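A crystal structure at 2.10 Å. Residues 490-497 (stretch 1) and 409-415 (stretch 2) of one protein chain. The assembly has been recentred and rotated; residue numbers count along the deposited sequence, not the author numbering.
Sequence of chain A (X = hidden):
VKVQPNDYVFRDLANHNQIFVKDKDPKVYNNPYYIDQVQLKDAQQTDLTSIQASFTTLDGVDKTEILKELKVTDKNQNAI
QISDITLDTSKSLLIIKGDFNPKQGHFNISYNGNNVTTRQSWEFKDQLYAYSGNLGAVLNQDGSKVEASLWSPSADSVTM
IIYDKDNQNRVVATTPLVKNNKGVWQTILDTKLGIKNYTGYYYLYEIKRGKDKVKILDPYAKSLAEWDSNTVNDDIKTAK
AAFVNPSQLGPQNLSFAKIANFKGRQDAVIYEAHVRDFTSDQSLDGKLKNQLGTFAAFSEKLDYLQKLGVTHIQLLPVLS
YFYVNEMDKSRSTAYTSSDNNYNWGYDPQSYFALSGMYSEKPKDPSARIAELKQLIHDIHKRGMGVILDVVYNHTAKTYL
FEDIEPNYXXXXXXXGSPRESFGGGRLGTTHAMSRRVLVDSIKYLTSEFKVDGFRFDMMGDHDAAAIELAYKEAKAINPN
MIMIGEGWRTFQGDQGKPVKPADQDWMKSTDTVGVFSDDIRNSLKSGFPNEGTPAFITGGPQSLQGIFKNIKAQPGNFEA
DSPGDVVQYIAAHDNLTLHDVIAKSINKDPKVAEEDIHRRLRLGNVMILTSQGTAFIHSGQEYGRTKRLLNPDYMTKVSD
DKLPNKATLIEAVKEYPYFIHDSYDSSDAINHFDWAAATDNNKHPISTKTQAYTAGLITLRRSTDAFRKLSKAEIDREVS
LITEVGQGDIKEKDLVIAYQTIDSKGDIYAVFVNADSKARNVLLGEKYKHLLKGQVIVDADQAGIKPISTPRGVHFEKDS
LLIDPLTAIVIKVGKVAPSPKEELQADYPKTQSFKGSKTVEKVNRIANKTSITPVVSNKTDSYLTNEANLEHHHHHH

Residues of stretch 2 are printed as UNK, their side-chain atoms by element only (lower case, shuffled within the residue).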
# COMPACT_ATOMS: atom_id res chain seq x y z
N THR A 490 -8.00 -1.68 11.79
CA THR A 490 -8.73 -2.74 11.09
C THR A 490 -8.38 -4.17 11.57
O THR A 490 -8.92 -5.14 11.04
CB THR A 490 -8.45 -2.66 9.58
OG1 THR A 490 -7.04 -2.79 9.34
CG2 THR A 490 -8.92 -1.33 9.01
N PHE A 491 -7.51 -4.30 12.57
CA PHE A 491 -6.94 -5.61 12.93
C PHE A 491 -7.99 -6.68 13.24
O PHE A 491 -8.95 -6.43 13.97
CB PHE A 491 -5.98 -5.48 14.12
CG PHE A 491 -5.25 -6.76 14.45
CD1 PHE A 491 -4.12 -7.14 13.73
CD2 PHE A 491 -5.69 -7.60 15.48
CE1 PHE A 491 -3.44 -8.32 14.02
CE2 PHE A 491 -5.02 -8.78 15.78
CZ PHE A 491 -3.89 -9.14 15.05
N GLN A 492 -7.79 -7.87 12.69
CA GLN A 492 -8.61 -9.03 13.02
C GLN A 492 -7.77 -10.10 13.72
O GLN A 492 -8.09 -10.52 14.83
CB GLN A 492 -9.29 -9.60 11.77
CG GLN A 492 -10.28 -8.64 11.13
CD GLN A 492 -11.38 -8.21 12.10
OE1 GLN A 492 -11.59 -7.02 12.33
NE2 GLN A 492 -12.08 -9.19 12.66
N GLY A 493 -6.71 -10.54 13.06
CA GLY A 493 -5.80 -11.54 13.63
C GLY A 493 -6.43 -12.91 13.79
O GLY A 493 -7.42 -13.22 13.13
N ASP A 494 -5.83 -13.72 14.66
CA ASP A 494 -6.37 -15.04 15.00
C ASP A 494 -7.47 -14.88 16.06
O ASP A 494 -7.30 -14.12 17.01
CB ASP A 494 -5.27 -15.95 15.56
CG ASP A 494 -4.29 -16.44 14.49
OD1 ASP A 494 -4.74 -16.91 13.43
OD2 ASP A 494 -3.07 -16.38 14.73
N GLN A 495 -8.58 -15.60 15.90
CA GLN A 495 -9.70 -15.46 16.83
C GLN A 495 -9.26 -15.76 18.27
O GLN A 495 -8.68 -16.81 18.55
CB GLN A 495 -10.87 -16.38 16.45
CG GLN A 495 -12.13 -16.12 17.29
CD GLN A 495 -13.26 -17.11 17.04
OE1 GLN A 495 -13.14 -17.91 15.99
NE2 GLN A 495 -14.24 -17.14 17.80
N GLY A 496 -9.52 -14.81 19.17
CA GLY A 496 -9.19 -14.97 20.59
C GLY A 496 -7.72 -14.88 20.93
O GLY A 496 -7.32 -15.24 22.04
N LYS A 497 -6.91 -14.38 20.00
CA LYS A 497 -5.47 -14.23 20.22
C LYS A 497 -5.03 -12.80 19.93
O LYS A 497 -4.47 -12.52 18.87
CB LYS A 497 -4.71 -15.24 19.35
CG LYS A 497 -4.92 -16.69 19.78
CD LYS A 497 -4.22 -17.69 18.87
CE LYS A 497 -4.29 -19.10 19.46
NZ LYS A 497 -3.92 -20.16 18.48
N UNK A 409 -1.25 -20.71 7.07
CA UNK A 409 -0.75 -19.45 6.50
C UNK A 409 -1.62 -18.24 6.84
O UNK A 409 -1.11 -17.13 7.04
c UNK A 409 3.08 -19.97 4.18
c UNK A 409 0.68 -20.13 4.48
c UNK A 409 3.08 -21.19 3.52
c UNK A 409 0.71 -21.35 3.80
o UNK A 409 4.26 -21.70 3.05
c UNK A 409 1.90 -21.88 3.33
c UNK A 409 1.88 -19.45 4.65
c UNK A 409 -0.62 -19.54 4.98
N UNK A 410 -2.93 -18.45 6.89
CA UNK A 410 -3.86 -17.36 7.13
C UNK A 410 -4.17 -17.21 8.62
O UNK A 410 -4.00 -18.16 9.40
n UNK A 410 -5.19 -19.02 4.28
c UNK A 410 -4.93 -18.92 2.99
c UNK A 410 -4.96 -17.81 4.89
c UNK A 410 -4.54 -16.97 3.91
c UNK A 410 -5.16 -17.58 6.36
n UNK A 410 -4.53 -17.69 2.74
N UNK A 411 -4.60 -16.01 9.01
CA UNK A 411 -5.23 -15.82 10.31
C UNK A 411 -6.46 -16.73 10.33
O UNK A 411 -7.14 -16.88 9.32
c UNK A 411 -4.38 -12.22 10.25
c UNK A 411 -3.35 -11.34 10.59
c UNK A 411 -2.47 -11.68 11.60
c UNK A 411 -5.66 -14.37 10.54
c UNK A 411 -4.53 -13.44 10.91
c UNK A 411 -2.61 -12.89 12.27
c UNK A 411 -3.64 -13.76 11.93
N UNK A 412 -6.74 -17.33 11.49
CA UNK A 412 -7.72 -18.40 11.57
C UNK A 412 -8.78 -18.17 12.64
O UNK A 412 -8.55 -17.49 13.65
c UNK A 412 -7.02 -19.73 11.85
c UNK A 412 -6.47 -20.43 10.62
s UNK A 412 -5.54 -21.91 11.06
c UNK A 412 -4.11 -21.18 11.85
N UNK A 413 -9.96 -18.75 12.40
CA UNK A 413 -10.98 -18.92 13.43
C UNK A 413 -10.56 -20.10 14.30
O UNK A 413 -9.72 -20.91 13.89
c UNK A 413 -12.85 -18.03 11.94
o UNK A 413 -13.05 -16.93 12.43
c UNK A 413 -12.35 -19.18 12.80
n UNK A 413 -13.07 -18.30 10.66
N UNK A 414 -11.15 -20.20 15.49
CA UNK A 414 -10.82 -21.28 16.43
C UNK A 414 -11.10 -22.69 15.89
O UNK A 414 -10.51 -23.66 16.37
c UNK A 414 -11.76 -19.65 19.87
o UNK A 414 -12.81 -20.29 20.10
c UNK A 414 -10.98 -19.92 18.59
c UNK A 414 -11.54 -21.08 17.77
o UNK A 414 -11.31 -18.79 20.65
N UNK A 415 -12.00 -22.80 14.91
CA UNK A 415 -12.26 -24.09 14.26
C UNK A 415 -11.22 -24.46 13.19
O UNK A 415 -11.29 -25.54 12.60
o UNK A 415 -13.03 -22.44 12.14
c UNK A 415 -13.69 -24.16 13.70
c UNK A 415 -13.93 -23.22 12.52
o UNK A 415 -15.05 -23.27 11.98
O HOH W 1 -7.63 -19.11 16.58
O HOH W 2 -14.24 -20.76 15.04

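Position 409 carries one carbon and then a ring of six carbons bearing one oxygen, a phenol. Its side chain is out of reach of stretch 1, so its identity comes from shape alone: Tyr-409. Position 410 has one carbon followed by a five-membered ring of three carbons and two nitrogens, an imidazole whose end leads away from the other stretch. This is His-410, with one ring nitrogen satisfied elsewhere in the structure.

At position 411 one carbon leads to a ring of six carbons with no heteroatom, and CA-to-CB points toward stretch 1. The CA of Gly-493 sits 3.5 Å from the ring centroid, only 9° off the normal, a CH-pi contact over one face. The residue is Phe-411. Phe-491 turns its edge toward the face of this ring in an offset pair, centroids 5.9 Å apart and planes at 72°. A CB on Gly-493 would clash with Phe-491 CZ, and its positive phi also favours glycine.

Position 412 is an unbranched chain of two carbons, a sulfur and a terminal carbon. Its CA-to-CB bond points sideways, and its CB lies 4.0 Å from Asp-494 OD1. This is Met-412, and the backbone does the polar work. Met-412 N donates to Asp-494 OD1 (2.8 Å), while Met-412 O accepts from Gln-495 N (2.9 Å, nearly linear at 172°).

Position 413 has two carbons, the second carrying one oxygen and one nitrogen, an amide. CA-to-CB points away overall, yet the CB of this residue lies 3.5 Å from Gln-495 OE1. It is Asn-413.

Position 414 shows three carbons, the third bearing two oxygens, a carboxylate on a longer arm. Its second side-chain carbon lies 3.9 Å from Gln-495 OE1, and its backbone N donates to that same OE1 of Gln-495 (3.1 Å). This is Glu-414. Position 415 has two carbons, the second with two oxygens, and makes no direct contact; it is Asp-415. Water 2 bridges the gap, accepting from Asp-415 N (3.0 Å) and donating to Gln-495 OE1 (3.2 Å).

The contact joins two segments without regular helix or strand, and its rule is to let side chains on one stretch read backbone on the other. Asp-494 and Gln-495 offer carbonyl or carboxylate oxygens to the amides of Met-412 and Glu-414, and the backbone N of Gln-495 donates to Met-412 O. A type II turn from Asp-494 to Lys-497, closed by Lys-497 N to Asp-494 O (3.0 Å), contains both of these side-chain acceptors. Beside this polar ladder, Phe-411 packs against Gly-493 and Phe-491; Gly-493 lays its CA over the Phe-411 face, while a CB there would run into Phe-491 CZ, within its own stretch.

Stretch 2 409-415: YHFMNED
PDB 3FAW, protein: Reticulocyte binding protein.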